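Local coordinates for 2-C-methyl-D-erythritol 4-phosphate cytidylyltransferase (Anaerococcus prevotii, PDB 4KT7), which probably catalyses the transfer of a cytidylyl group from CTP to 2-C-methyl-D-erythritol 4-phosphate, releasing diphosphate, in the non-mevalonate route to isoprenoids, at residues D45-V50 with E119-T124; I57-K62 with R80-S85; A137-D142 with Y161-Q166. All coordinates share one frame; numbering follows the deposited sequence.

Contact 1: residues D45-V50 with E119-T124; sequences DTVSRV and ELFLKT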
loop_
_atom_site.group_PDB
_atom_site.type_symbol
_atom_site.label_atom_id
_atom_site.label_comp_id
_atom_site.label_asym_id
_atom_site.label_seq_id
_atom_site.Cartn_x
_atom_site.Cartn_y
_atom_site.Cartn_z
ATOM N N ASP A 45 -1.947 4.308 -25.275
ATOM C CA ASP A 45 -2.866 3.443 -25.999
ATOM C C ASP A 45 -4.239 3.476 -25.353
ATOM O O ASP A 45 -5.247 3.670 -26.035
ATOM C CB ASP A 45 -2.365 1.998 -26.021
ATOM C CG ASP A 45 -1.466 1.706 -27.205
ATOM O OD1 ASP A 45 -1.286 2.600 -28.060
ATOM O OD2 ASP A 45 -0.950 0.571 -27.283
ATOM N N THR A 46 -4.284 3.275 -24.039
ATOM C CA THR A 46 -5.565 3.281 -23.343
ATOM C C THR A 46 -6.262 4.643 -23.406
ATOM O O THR A 46 -7.446 4.708 -23.740
ATOM C CB THR A 46 -5.453 2.800 -21.879
ATOM O OG1 THR A 46 -5.035 1.425 -21.857
ATOM C CG2 THR A 46 -6.809 2.926 -21.173
ATOM N N VAL A 47 -5.548 5.724 -23.092
ATOM C CA VAL A 47 -6.169 7.051 -23.050
ATOM C C VAL A 47 -6.675 7.491 -24.423
ATOM O O VAL A 47 -7.724 8.122 -24.531
ATOM C CB VAL A 47 -5.220 8.134 -22.497
ATOM C CG1 VAL A 47 -5.924 9.474 -22.466
ATOM C CG2 VAL A 47 -4.763 7.781 -21.102
ATOM N N SER A 48 -5.948 7.150 -25.480
ATOM C CA SER A 48 -6.356 7.600 -26.806
ATOM C C SER A 48 -7.620 6.883 -27.287
ATOM O O SER A 48 -8.262 7.334 -28.236
ATOM C CB SER A 48 -5.213 7.472 -27.819
ATOM O OG SER A 48 -4.897 6.114 -28.036
ATOM N N ARG A 49 -7.985 5.780 -26.625
ATOM C CA ARG A 49 -9.241 5.066 -26.919
ATOM C C ARG A 49 -10.470 5.701 -26.250
ATOM O O ARG A 49 -11.599 5.316 -26.545
ATOM C CB ARG A 49 -9.167 3.581 -26.505
ATOM C CG ARG A 49 -8.133 2.736 -27.250
ATOM C CD ARG A 49 -8.459 1.236 -27.155
ATOM N NE ARG A 49 -8.975 0.868 -25.836
ATOM C CZ ARG A 49 -8.238 0.365 -24.848
ATOM N NH1 ARG A 49 -8.806 0.069 -23.683
ATOM N NH2 ARG A 49 -6.939 0.153 -25.022
ATOM N N VAL A 50 -10.254 6.655 -25.347
ATOM C CA VAL A 50 -11.365 7.340 -24.673
ATOM C C VAL A 50 -11.821 8.569 -25.457
ATOM O O VAL A 50 -11.207 9.636 -25.372
ATOM C CB VAL A 50 -10.990 7.760 -23.242
ATOM C CG1 VAL A 50 -12.156 8.470 -22.569
ATOM C CG2 VAL A 50 -10.585 6.538 -22.436
ATOM N N GLU A 119 -12.461 1.873 -18.590
ATOM C CA GLU A 119 -13.621 2.061 -17.720
ATOM C C GLU A 119 -13.330 2.962 -16.522
ATOM O O GLU A 119 -14.200 3.710 -16.069
ATOM C CB GLU A 119 -14.131 0.709 -17.228
ATOM C CG GLU A 119 -15.455 0.772 -16.510
ATOM C CD GLU A 119 -15.654 -0.383 -15.541
ATOM O OE1 GLU A 119 -14.653 -0.863 -14.955
ATOM O OE2 GLU A 119 -16.818 -0.806 -15.358
ATOM N N LEU A 120 -12.109 2.905 -15.999
ATOM C CA LEU A 120 -11.753 3.742 -14.869
ATOM C C LEU A 120 -11.703 5.206 -15.278
ATOM O O LEU A 120 -12.108 6.096 -14.512
ATOM C CB LEU A 120 -10.403 3.313 -14.292
ATOM C CG LEU A 120 -9.933 4.063 -13.057
ATOM C CD1 LEU A 120 -10.946 3.895 -11.940
ATOM C CD2 LEU A 120 -8.541 3.582 -12.610
ATOM N N PHE A 121 -11.183 5.469 -16.476
ATOM C CA PHE A 121 -11.189 6.839 -16.997
ATOM C C PHE A 121 -12.600 7.360 -17.233
ATOM O O PHE A 121 -12.894 8.514 -16.926
ATOM C CB PHE A 121 -10.392 6.925 -18.299
ATOM C CG PHE A 121 -8.905 6.773 -18.100
ATOM C CD1 PHE A 121 -8.134 7.851 -17.696
ATOM C CD2 PHE A 121 -8.282 5.549 -18.321
ATOM C CE1 PHE A 121 -6.747 7.714 -17.517
ATOM C CE2 PHE A 121 -6.913 5.408 -18.142
ATOM C CZ PHE A 121 -6.149 6.495 -17.738
ATOM N N LEU A 122 -13.465 6.518 -17.792
ATOM C CA LEU A 122 -14.865 6.894 -18.007
ATOM C C LEU A 122 -15.580 7.156 -16.683
ATOM O O LEU A 122 -16.353 8.111 -16.562
ATOM C CB LEU A 122 -15.596 5.797 -18.777
ATOM C CG LEU A 122 -15.146 5.577 -20.229
ATOM C CD1 LEU A 122 -15.904 4.423 -20.892
ATOM C CD2 LEU A 122 -15.331 6.857 -21.031
ATOM N N LYS A 123 -15.318 6.321 -15.677
ATOM C CA LYS A 123 -15.939 6.510 -14.366
ATOM C C LYS A 123 -15.495 7.812 -13.734
ATOM O O LYS A 123 -16.287 8.502 -13.078
ATOM C CB LYS A 123 -15.598 5.347 -13.434
ATOM C CG LYS A 123 -16.395 4.074 -13.737
ATOM C CD LYS A 123 -15.650 2.835 -13.220
ATOM C CE LYS A 123 -15.440 2.901 -11.713
ATOM N NZ LYS A 123 -14.528 1.825 -11.181
ATOM N N THR A 124 -14.219 8.140 -13.910
ATOM C CA THR A 124 -13.686 9.385 -13.369
ATOM C C THR A 124 -14.333 10.570 -14.085
ATOM O O THR A 124 -14.751 11.536 -13.449
ATOM C CB THR A 124 -12.163 9.434 -13.546
ATOM O OG1 THR A 124 -11.603 8.260 -12.965
ATOM C CG2 THR A 124 -11.572 10.652 -12.863
#
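Phe121 meets Thr46, Val47 and Val50 where two helices of the Rossmann-like nucleotidyltransferase core, 39-48 and 118-127, pack together through apolar side chains, one aromatic ring serving several aliphatic neighbours. The methyl CG2 of Thr46 lies 3.9 Å from CE2 of Phe121, and CG2 of Val47 stands equally close to CZ of Phe121, one methyl by the CD2-CE2 side, the other by CZ and CE1. Both side chains cross the phenylalanine at about a right angle. Nearer the backbone, CG2 of Val50 comes within 4.2 Å of CB of Phe121. CG1 of Val50 lies 3.9 Å from CD2 of Leu122, the two side chains sliding past each other in opposite directions. In Thr46, OG1 is turned anti to the carbonyl carbon (chi1 -64°), which leaves the methyl that meets the ring anti to the backbone N. Further out, His109 meets Phe121 edge-to-face and Pro168 of strand 168-172 touches it too, while Asp45 forms salt bridges with Arg37 and Lys74, and Arg49 with Glu118. Within the second helix, OG1 of Thr124 donates a hydrogen bond to O of Leu120 at 2.7 Å, from the face of the carbonyl plane opposite to that used by N of Thr124.

Contact 2: residues I57-K62 with R80-S85; sequences ILVIRK and RYVYGS
Ile57 to Ile60 pair in parallel register with Arg80 to Tyr83, the two short strands inclined at 32° and joined by backbone hydrogen bonds from Leu58 N to Arg80 O, Val82 N to Leu58 O and Ile60 N to Val82 O. A fourth, from N of Gly84 to O of Ile60, is the shortest, at 2.7 Å, and carries the pairing past the end of the strands. Beside it, CG1 of Val59 rests 3.3 Å from CA of Gly84, a tight fit against a residue without a side chain. On the sheet face of Ile57, Val59 and Val82, the methyl CD1 of Ile57 sits over the centre of the Arg80 guanidinium, 3.3 Å from CZ of Arg80. NH1 of Arg80 forms a salt bridge with Glu55, and NH2 a hydrogen bond to the carbonyl of Ala98. CG2 of Val82 touches CG2 of Ile57 at 3.9 Å. CD1 of Ile60 reaches CD1 of Tyr81 at 3.7 Å. Lys62 turns CG anti to its backbone N (chi1 175°), over one face of the Tyr83 ring and 3.9 Å from CZ of Tyr83; CB of Lys62 makes a CH-pi contact with that face. A water joins NZ of Lys62 to OH of Tyr83, whose hydroxyl also bonds Glu65, as does that of Tyr81. The pair forms the two strands of a beta-alpha-beta crossover: helix 65-73 connects them and packs on Leu58, Ile60 and Tyr81, helix 88-97 touches Val59, and strand 10-16 continues the sheet beyond 55-60.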
loop_
_atom_site.group_PDB
_atom_site.type_symbol
_atom_site.label_atom_id
_atom_site.label_comp_id
_atom_site.label_asym_id
_atom_site.label_seq_id
_atom_site.Cartn_x
_atom_site.Cartn_y
_atom_site.Cartn_z
ATOM N N ILE A 57 -2.569 16.067 -23.560
ATOM C CA ILE A 57 -1.310 16.791 -23.386
ATOM C C ILE A 57 -0.343 15.911 -22.605
ATOM O O ILE A 57 -0.631 15.527 -21.463
ATOM C CB ILE A 57 -1.492 18.091 -22.563
ATOM C CG1 ILE A 57 -2.601 18.967 -23.146
ATOM C CG2 ILE A 57 -0.186 18.873 -22.500
ATOM C CD1 ILE A 57 -2.434 19.258 -24.554
ATOM N N LEU A 58 0.773 15.558 -23.238
ATOM C CA LEU A 58 1.851 14.835 -22.573
ATOM C C LEU A 58 2.806 15.845 -21.991
ATOM O O LEU A 58 3.196 16.808 -22.650
ATOM C CB LEU A 58 2.625 13.965 -23.559
ATOM C CG LEU A 58 1.930 12.699 -24.031
ATOM C CD1 LEU A 58 2.592 12.188 -25.305
ATOM C CD2 LEU A 58 2.039 11.660 -22.940
ATOM N N VAL A 59 3.203 15.643 -20.751
ATOM C CA VAL A 59 4.237 16.504 -20.213
ATOM C C VAL A 59 5.496 15.657 -20.080
ATOM O O VAL A 59 5.500 14.633 -19.370
ATOM C CB VAL A 59 3.810 17.123 -18.875
ATOM C CG1 VAL A 59 4.828 18.139 -18.433
ATOM C CG2 VAL A 59 2.425 17.808 -19.011
ATOM N N ILE A 60 6.559 16.067 -20.770
ATOM C CA ILE A 60 7.742 15.222 -20.917
ATOM C C ILE A 60 9.032 15.858 -20.406
ATOM O O ILE A 60 9.092 17.064 -20.144
ATOM C CB ILE A 60 7.962 14.829 -22.391
ATOM C CG1 ILE A 60 8.375 16.053 -23.210
ATOM C CG2 ILE A 60 6.698 14.184 -22.959
ATOM C CD1 ILE A 60 8.943 15.723 -24.611
ATOM N N ARG A 61 10.068 15.035 -20.275
ATOM C CA ARG A 61 11.413 15.550 -20.096
ATOM C C ARG A 61 11.931 15.962 -21.466
ATOM O O ARG A 61 11.684 15.269 -22.457
ATOM C CB ARG A 61 12.321 14.466 -19.519
ATOM C CG ARG A 61 11.981 14.065 -18.102
ATOM C CD ARG A 61 12.941 12.991 -17.608
ATOM N NE ARG A 61 14.315 13.206 -18.063
ATOM C CZ ARG A 61 15.215 13.950 -17.426
ATOM N NH1 ARG A 61 14.890 14.572 -16.302
ATOM N NH2 ARG A 61 16.441 14.075 -17.923
ATOM N N LYS A 62 12.661 17.069 -21.533
ATOM C CA LYS A 62 13.193 17.529 -22.807
ATOM C C LYS A 62 14.090 16.475 -23.466
ATOM O O LYS A 62 14.137 16.362 -24.699
ATOM C CB LYS A 62 13.954 18.850 -22.635
ATOM C CG LYS A 62 14.633 19.306 -23.917
ATOM C CD LYS A 62 15.247 20.706 -23.850
ATOM C CE LYS A 62 16.021 20.978 -25.147
ATOM N NZ LYS A 62 16.288 22.425 -25.399
ATOM N N ARG A 80 -0.608 16.201 -28.195
ATOM C CA ARG A 80 0.642 16.942 -28.320
ATOM C C ARG A 80 1.390 16.914 -27.001
ATOM O O ARG A 80 0.915 16.330 -26.020
ATOM C CB ARG A 80 0.378 18.378 -28.773
ATOM C CG ARG A 80 -0.524 19.148 -27.828
ATOM C CD ARG A 80 -0.896 20.532 -28.366
ATOM N NE ARG A 80 -1.550 21.322 -27.322
ATOM C CZ ARG A 80 -2.861 21.329 -27.107
ATOM N NH1 ARG A 80 -3.658 20.602 -27.879
ATOM N NH2 ARG A 80 -3.375 22.060 -26.122
ATOM N N TYR A 81 2.561 17.540 -26.972
ATOM C CA TYR A 81 3.384 17.526 -25.767
ATOM C C TYR A 81 3.968 18.887 -25.438
ATOM O O TYR A 81 4.191 19.710 -26.340
ATOM C CB TYR A 81 4.506 16.490 -25.911
ATOM C CG TYR A 81 5.521 16.791 -27.002
ATOM C CD1 TYR A 81 6.596 17.642 -26.771
ATOM C CD2 TYR A 81 5.423 16.188 -28.251
ATOM C CE1 TYR A 81 7.531 17.899 -27.762
ATOM C CE2 TYR A 81 6.349 16.445 -29.251
ATOM C CZ TYR A 81 7.399 17.301 -28.995
ATOM O OH TYR A 81 8.323 17.550 -29.982
ATOM N N VAL A 82 4.218 19.106 -24.146
ATOM C CA VAL A 82 4.979 20.253 -23.654
ATOM C C VAL A 82 6.101 19.757 -22.743
ATOM O O VAL A 82 6.052 18.619 -22.253
ATOM C CB VAL A 82 4.087 21.260 -22.872
ATOM C CG1 VAL A 82 3.138 21.967 -23.833
ATOM C CG2 VAL A 82 3.300 20.554 -21.793
ATOM N N TYR A 83 7.107 20.599 -22.514
ATOM C CA TYR A 83 8.198 20.230 -21.618
ATOM C C TYR A 83 7.718 20.356 -20.175
ATOM O O TYR A 83 6.973 21.282 -19.838
ATOM C CB TYR A 83 9.413 21.144 -21.808
ATOM C CG TYR A 83 10.136 21.033 -23.138
ATOM C CD1 TYR A 83 9.960 19.945 -23.973
ATOM C CD2 TYR A 83 11.013 22.034 -23.543
ATOM C CE1 TYR A 83 10.646 19.857 -25.190
ATOM C CE2 TYR A 83 11.693 21.962 -24.741
ATOM C CZ TYR A 83 11.512 20.877 -25.561
ATOM O OH TYR A 83 12.202 20.832 -26.751
ATOM N N GLY A 84 8.152 19.442 -19.311
ATOM C CA GLY A 84 7.798 19.534 -17.902
ATOM C C GLY A 84 8.778 20.415 -17.141
ATOM O O GLY A 84 9.572 21.124 -17.744
ATOM N N SER A 85 8.733 20.380 -15.815
ATOM C CA SER A 85 9.631 21.224 -15.037
ATOM C C SER A 85 10.340 20.411 -13.961
ATOM O O SER A 85 10.625 19.232 -14.172
ATOM C CB SER A 85 8.880 22.410 -14.440
ATOM O OG SER A 85 9.791 23.337 -13.878
HETATM O O HOH W 1 13.824 22.645 -27.068
#

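Contact 3: residues A137-D142 with Y161-Q166; sequences ATKSKD and YVYNIQ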
loop_
_atom_site.group_PDB
_atom_site.type_symbol
_atom_site.label_atom_id
_atom_site.label_comp_id
_atom_site.label_asym_id
_atom_site.label_seq_id
_atom_site.Cartn_x
_atom_site.Cartn_y
_atom_site.Cartn_z
ATOM N N ALA A 137 -9.244 5.979 -5.914
ATOM C CA ALA A 137 -8.577 5.494 -4.702
ATOM C C ALA A 137 -9.065 4.088 -4.404
ATOM O O ALA A 137 -10.116 3.685 -4.911
ATOM C CB ALA A 137 -8.867 6.445 -3.508
ATOM N N THR A 138 -8.297 3.336 -3.602
ATOM C CA THR A 138 -8.679 1.961 -3.256
ATOM C C THR A 138 -8.567 1.749 -1.757
ATOM O O THR A 138 -7.632 2.262 -1.122
ATOM C CB THR A 138 -7.802 0.900 -3.940
ATOM O OG1 THR A 138 -6.414 1.175 -3.685
ATOM C CG2 THR A 138 -8.086 0.828 -5.459
ATOM N N LYS A 139 -9.516 1.001 -1.193
ATOM C CA LYS A 139 -9.486 0.743 0.234
ATOM C C LYS A 139 -8.170 0.057 0.559
ATOM O O LYS A 139 -7.745 -0.858 -0.158
ATOM C CB LYS A 139 -10.648 -0.134 0.683
ATOM C CG LYS A 139 -10.676 -0.318 2.199
ATOM C CD LYS A 139 -11.847 -1.201 2.627
ATOM C CE LYS A 139 -13.145 -0.401 2.642
ATOM N NZ LYS A 139 -14.320 -1.318 2.656
ATOM N N SER A 140 -7.496 0.520 1.604
ATOM C CA SER A 140 -6.188 -0.036 1.910
ATOM C C SER A 140 -6.355 -1.457 2.398
ATOM O O SER A 140 -7.137 -1.728 3.329
ATOM C CB SER A 140 -5.458 0.801 2.968
ATOM O OG SER A 140 -4.259 0.144 3.349
ATOM N N LYS A 141 -5.648 -2.363 1.739
ATOM C CA LYS A 141 -5.584 -3.742 2.172
ATOM C C LYS A 141 -4.623 -3.932 3.342
ATOM O O LYS A 141 -4.792 -4.853 4.120
ATOM C CB LYS A 141 -5.173 -4.645 1.007
ATOM C CG LYS A 141 -6.303 -4.978 0.060
ATOM C CD LYS A 141 -5.835 -6.005 -0.995
ATOM C CE LYS A 141 -6.955 -6.338 -1.978
ATOM N NZ LYS A 141 -6.544 -7.266 -3.078
ATOM N N ASP A 142 -3.607 -3.080 3.459
ATOM C CA ASP A 142 -2.717 -3.124 4.622
ATOM C C ASP A 142 -3.292 -2.257 5.735
ATOM O O ASP A 142 -3.831 -1.192 5.471
ATOM C CB ASP A 142 -1.329 -2.597 4.264
ATOM C CG ASP A 142 -0.557 -3.546 3.385
ATOM O OD1 ASP A 142 -0.199 -4.640 3.872
ATOM O OD2 ASP A 142 -0.302 -3.193 2.212
ATOM N N TYR A 161 -12.566 3.233 6.027
ATOM C CA TYR A 161 -12.496 4.578 5.464
ATOM C C TYR A 161 -11.073 5.002 5.102
ATOM O O TYR A 161 -10.822 6.173 4.808
ATOM C CB TYR A 161 -13.166 5.576 6.421
ATOM C CG TYR A 161 -14.619 5.246 6.666
ATOM C CD1 TYR A 161 -15.550 5.356 5.650
ATOM C CD2 TYR A 161 -15.057 4.792 7.905
ATOM C CE1 TYR A 161 -16.896 5.037 5.865
ATOM C CE2 TYR A 161 -16.407 4.466 8.130
ATOM C CZ TYR A 161 -17.314 4.594 7.096
ATOM O OH TYR A 161 -18.646 4.291 7.273
ATOM N N VAL A 162 -10.147 4.039 5.120
ATOM C CA VAL A 162 -8.745 4.286 4.778
ATOM C C VAL A 162 -8.447 3.877 3.321
ATOM O O VAL A 162 -8.504 2.701 2.985
ATOM C CB VAL A 162 -7.786 3.502 5.722
ATOM C CG1 VAL A 162 -6.346 3.803 5.359
ATOM C CG2 VAL A 162 -8.065 3.843 7.215
ATOM N N TYR A 163 -8.143 4.851 2.467
ATOM C CA TYR A 163 -7.902 4.601 1.042
ATOM C C TYR A 163 -6.558 5.108 0.546
ATOM O O TYR A 163 -6.087 6.164 0.959
ATOM C CB TYR A 163 -8.992 5.249 0.183
ATOM C CG TYR A 163 -10.314 4.527 0.186
ATOM C CD1 TYR A 163 -11.007 4.294 1.373
ATOM C CD2 TYR A 163 -10.883 4.085 -0.996
ATOM C CE1 TYR A 163 -12.228 3.625 1.376
ATOM C CE2 TYR A 163 -12.107 3.424 -1.005
ATOM C CZ TYR A 163 -12.775 3.205 0.178
ATOM O OH TYR A 163 -13.990 2.566 0.151
ATOM N N ASN A 164 -5.952 4.350 -0.363
ATOM C CA ASN A 164 -4.720 4.762 -1.014
ATOM C C ASN A 164 -5.087 5.376 -2.348
ATOM O O ASN A 164 -5.782 4.736 -3.129
ATOM C CB ASN A 164 -3.838 3.538 -1.277
ATOM C CG ASN A 164 -3.453 2.809 0.000
ATOM O OD1 ASN A 164 -3.751 1.620 0.180
ATOM N ND2 ASN A 164 -2.775 3.512 0.885
ATOM N N ILE A 165 -4.617 6.586 -2.639
ATOM C CA ILE A 165 -4.978 7.215 -3.903
ATOM C C ILE A 165 -4.177 6.691 -5.074
ATOM O O ILE A 165 -3.065 6.187 -4.924
ATOM C CB ILE A 165 -4.844 8.755 -3.860
ATOM C CG1 ILE A 165 -3.373 9.165 -3.819
ATOM C CG2 ILE A 165 -5.610 9.309 -2.661
ATOM C CD1 ILE A 165 -3.157 10.658 -3.874
ATOM N N GLN A 166 -4.747 6.815 -6.265
ATOM C CA GLN A 166 -3.999 6.526 -7.469
ATOM C C GLN A 166 -4.324 7.633 -8.473
ATOM O O GLN A 166 -4.657 8.753 -8.082
ATOM C CB GLN A 166 -4.328 5.110 -7.993
ATOM C CG GLN A 166 -5.833 4.711 -7.991
ATOM C CD GLN A 166 -6.068 3.269 -8.439
ATOM O OE1 GLN A 166 -6.812 3.009 -9.399
ATOM N NE2 GLN A 166 -5.442 2.320 -7.740
HETATM O O HOH W 2 -4.799 0.099 -1.655
HETATM O O HOH W 3 -4.997 2.895 -4.956
HETATM O O HOH W 4 -1.431 2.193 3.149
HETATM O O HOH W 5 -1.876 -1.171 1.132
#
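Tyr163 sets CG anti to its carbonyl carbon (chi1 -75°), and its ring comes to lie against Lys139, whose CA stands over the ring centre; Thr138 in turn holds OG1 between its backbone N and carbonyl carbon (chi1 53°), where two waters meet it. The principle illustrated is that an antiparallel pair can be reinforced differently on its two faces. Thr138 and Asn164, a hydrogen-bonded pair, exchange two N-H to O bonds, and N of Ser140 gives a third, to O of Val162 at 2.8 Å, which is nearly straight (171°). Beneath Lys139, the Tyr163 ring offers its face to CB in a CH-pi contact, 4.1 Å from CB of Lys139 to the ring centroid, while backbone C of Ala137 lies at the ring edge. CB of Ala137 also packs 3.9 Å from CB of Tyr163. An alanine in place of Tyr163 would probably leave the Lys139 backbone and CB without the ring surface they rest on, opening a gap beside the strand.

On the face of Thr138 and Asn164, waters bridge the polar groups. One links OG1 of Thr138 to OD1 of Asn164, 2.6 Å from OD1; another gathers OG1 of Thr138, O of Asn164 and NE2 of Gln166, which also donates to the carbonyl of Glu212. CB of Ser140 lies 3.4 Å from OD1 of Asn164, and OG of Ser140 donates in plane, on a lone pair, to O of Asp142. Residues Val162 to Asn164 also pair antiparallel with a strand of the second subunit, whose Val144 and Ile147 pack on this strand. The sheet thus runs on across the interface, as in the beta-arm dimers of the IspD family.

How the contacts relate
From the N terminus, helix 39-48 is followed by strand 55-60, so contact 1 and contact 2 begin close together in the chain. Contact 2 closes first, when strand 79-83 returns beside 55-60, and it is nested inside the longer loop that contact 1 closes when helix 118-127 reaches 45-50. Contact 3 comes in series after both, opening on strand 133-139, which follows that helix, and closing at 162-166. Contacts 2 and 3 reach the same sheet on opposite sides of the chain's centre, their centres about 29 Å apart. Contact 1 touches contact 3 through Leu120 and Gln166, tying the helical layer of the core to the strands leading to the dimer interface.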